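Long-range contact in putative methyltransferase (Emericella variicolor, PDB 7DMB), which probably transfers methyl groups from S-adenosyl-L-methionine as a trans-acting partner of a polyketide synthase in calbistrin biosynthesis: residues I280-L285 with F309-S314. Residues are numbered along the deposited sequence; the frame is centred on the assembly and turned at random.
Sequences IASNVL and FNQELS. With SAH (S-adenosyl-L-homocysteine), chain C.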
loop_
_atom_site.group_PDB
_atom_site.type_symbol
_atom_site.label_atom_id
_atom_site.label_comp_id
_atom_site.label_asym_id
_atom_site.label_seq_id
_atom_site.Cartn_x
_atom_site.Cartn_y
_atom_site.Cartn_z
ATOM N N ILE A 280 -2.750 5.466 -11.933
ATOM C CA ILE A 280 -2.805 5.357 -10.477
ATOM C C ILE A 280 -2.241 4.000 -10.061
ATOM O O ILE A 280 -2.543 2.975 -10.690
ATOM C CB ILE A 280 -4.245 5.521 -9.945
ATOM C CG1 ILE A 280 -4.954 6.754 -10.545
ATOM C CG2 ILE A 280 -4.271 5.537 -8.411
ATOM C CD1 ILE A 280 -4.563 8.029 -9.905
ATOM N N ALA A 281 -1.441 3.984 -8.986
ATOM C CA ALA A 281 -0.955 2.723 -8.425
ATOM C C ALA A 281 -0.736 2.856 -6.920
ATOM O O ALA A 281 0.052 3.703 -6.478
ATOM C CB ALA A 281 0.332 2.289 -9.129
ATOM N N SER A 282 -1.417 2.014 -6.128
ATOM C CA SER A 282 -1.266 2.058 -4.676
ATOM C C SER A 282 -0.771 0.693 -4.216
ATOM O O SER A 282 -1.514 -0.298 -4.235
ATOM C CB SER A 282 -2.567 2.444 -3.986
ATOM O OG SER A 282 -2.482 2.338 -2.572
ATOM N N ASN A 283 0.505 0.661 -3.846
ATOM C CA ASN A 283 1.124 -0.469 -3.173
ATOM C C ASN A 283 1.040 -1.734 -4.024
ATOM O O ASN A 283 0.861 -2.842 -3.521
ATOM C CB ASN A 283 0.523 -0.644 -1.778
ATOM C CG ASN A 283 1.145 0.325 -0.776
ATOM O OD1 ASN A 283 2.372 0.342 -0.601
ATOM N ND2 ASN A 283 0.318 1.183 -0.173
ATOM N N VAL A 284 1.238 -1.559 -5.334
ATOM C CA VAL A 284 1.352 -2.657 -6.277
ATOM C C VAL A 284 2.726 -2.684 -6.941
ATOM O O VAL A 284 3.298 -3.760 -7.164
ATOM C CB VAL A 284 0.232 -2.595 -7.347
ATOM C CG1 VAL A 284 0.092 -1.178 -7.922
ATOM C CG2 VAL A 284 0.505 -3.597 -8.460
ATOM N N LEU A 285 3.299 -1.514 -7.236
ATOM C CA LEU A 285 4.540 -1.500 -8.003
ATOM C C LEU A 285 5.662 -2.216 -7.253
ATOM O O LEU A 285 6.461 -2.927 -7.867
ATOM C CB LEU A 285 4.933 -0.062 -8.368
ATOM C CG LEU A 285 3.965 0.776 -9.252
ATOM C CD1 LEU A 285 4.637 2.036 -9.809
ATOM C CD2 LEU A 285 3.368 -0.031 -10.377
ATOM N N PHE A 309 0.665 8.678 -10.509
ATOM C CA PHE A 309 0.462 8.913 -9.088
ATOM C C PHE A 309 0.631 7.579 -8.382
ATOM O O PHE A 309 -0.144 6.640 -8.614
ATOM C CB PHE A 309 -0.898 9.536 -8.776
ATOM C CG PHE A 309 -1.212 9.554 -7.313
ATOM C CD1 PHE A 309 -0.526 10.394 -6.456
ATOM C CD2 PHE A 309 -2.143 8.686 -6.780
ATOM C CE1 PHE A 309 -0.785 10.384 -5.098
ATOM C CE2 PHE A 309 -2.411 8.688 -5.437
ATOM C CZ PHE A 309 -1.719 9.530 -4.592
ATOM N N ASN A 310 1.652 7.498 -7.537
ATOM C CA ASN A 310 2.125 6.239 -6.966
ATOM C C ASN A 310 2.108 6.348 -5.442
ATOM O O ASN A 310 2.879 7.114 -4.853
ATOM C CB ASN A 310 3.524 5.917 -7.499
ATOM C CG ASN A 310 4.014 4.527 -7.113
ATOM O OD1 ASN A 310 3.235 3.591 -6.934
ATOM N ND2 ASN A 310 5.325 4.393 -6.998
ATOM N N GLN A 311 1.210 5.609 -4.807
ATOM C CA GLN A 311 1.116 5.562 -3.353
ATOM C C GLN A 311 1.848 4.313 -2.880
ATOM O O GLN A 311 1.470 3.196 -3.258
ATOM C CB GLN A 311 -0.351 5.536 -2.921
ATOM C CG GLN A 311 -0.626 5.785 -1.436
ATOM C CD GLN A 311 -2.116 5.813 -1.142
ATOM O OE1 GLN A 311 -2.822 4.812 -1.328
ATOM N NE2 GLN A 311 -2.610 6.969 -0.702
ATOM N N GLU A 312 2.887 4.488 -2.058
ATOM C CA GLU A 312 3.777 3.365 -1.771
ATOM C C GLU A 312 4.313 3.392 -0.343
ATOM O O GLU A 312 4.886 4.387 0.106
ATOM C CB GLU A 312 4.946 3.340 -2.763
ATOM C CG GLU A 312 4.670 2.542 -4.043
ATOM C CD GLU A 312 4.664 1.035 -3.794
ATOM O OE1 GLU A 312 5.217 0.595 -2.745
ATOM O OE2 GLU A 312 4.138 0.289 -4.651
ATOM N N LEU A 313 4.168 2.266 0.345
ATOM C CA LEU A 313 4.693 2.131 1.699
ATOM C C LEU A 313 6.203 2.335 1.753
ATOM O O LEU A 313 6.953 1.840 0.906
ATOM C CB LEU A 313 4.352 0.750 2.246
ATOM C CG LEU A 313 2.866 0.556 2.487
ATOM C CD1 LEU A 313 2.584 -0.925 2.680
ATOM C CD2 LEU A 313 2.454 1.375 3.700
ATOM N N SER A 314 6.637 3.087 2.755
ATOM C CA SER A 314 8.008 2.991 3.247
ATOM C C SER A 314 8.079 3.338 4.742
ATOM O O SER A 314 8.852 4.214 5.140
ATOM C CB SER A 314 8.941 3.887 2.412
ATOM O OG SER A 314 8.441 5.206 2.231
HETATM N N SAH C . -4.461 -1.465 -4.556
HETATM C CA SAH C . -4.683 -2.562 -3.574
HETATM C CB SAH C . -3.671 -2.514 -2.424
HETATM C CG SAH C . -2.341 -3.143 -2.781
HETATM S SD SAH C . -2.396 -4.952 -2.965
HETATM C C SAH C . -6.106 -2.461 -3.017
HETATM O O SAH C . -6.727 -3.536 -2.885
HETATM O OXT SAH C . -6.544 -1.313 -2.766
HETATM C "C5'" SAH C . -1.469 -5.170 -4.506
HETATM C "C4'" SAH C . -2.379 -5.430 -5.687
HETATM O "O4'" SAH C . -1.590 -5.405 -6.901
HETATM C "C3'" SAH C . -3.074 -6.793 -5.647
HETATM O "O3'" SAH C . -4.455 -6.626 -5.939
HETATM C "C2'" SAH C . -2.320 -7.602 -6.707
HETATM O "O2'" SAH C . -3.087 -8.596 -7.353
HETATM C "C1'" SAH C . -1.906 -6.521 -7.696
HETATM N N9 SAH C . -0.717 -6.878 -8.463
HETATM C C8 SAH C . 0.334 -7.630 -8.004
HETATM N N7 SAH C . 1.283 -7.798 -8.889
HETATM C C5 SAH C . 0.827 -7.125 -10.012
HETATM C C6 SAH C . 1.385 -6.937 -11.291
HETATM N N6 SAH C . 2.559 -7.439 -11.662
HETATM N N1 SAH C . 0.669 -6.209 -12.184
HETATM C C2 SAH C . -0.514 -5.711 -11.801
HETATM N N3 SAH C . -1.132 -5.820 -10.628
HETATM C C4 SAH C . -0.407 -6.549 -9.762
HETATM O O HOH W 1 2.269 1.179 -6.212
#
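N283 reaches from the end of strand 276-282 to L313 on strand 306-313, closing a parallel pair in the Rossmann-like sheet of a class I methyltransferase (strand order 3-2-1-4-5-7-6). The short axes run 4° apart, and the register is held by backbone bonds A281 N to F309 O, Q311 N to A281 O and N283 N to Q311 O. Beyond the last of these the chain turns, and the side chain of N283 takes over. Its CB lies 3.9 Å from SAH CG. With CG anti to the carbonyl carbon (chi1 -81°), the amide crosses L313 at about a right angle, its CG 3.7 Å from L313 CG. OD1 accepts L313 N at 2.8 Å, a fairly straight bond (162° at the hydrogen) with the donor slightly out of the carbonyl plane. ND2 bonds to N375 OD1 on the next strand, so both ends of the amide are fixed. On one sheet face, S282 OG donates to Q311 OE1 at 2.8 Å, in the carbonyl plane on a lone pair, while Q311 NE2 bonds N377. E312 OE1 is hydrogen-bonded to H286 ND1, and OE2 takes, at 2.6 Å, a water that accepts from V284 N. At the C-terminal edge of the strand, S282 O accepts SAH N at 3.2 Å.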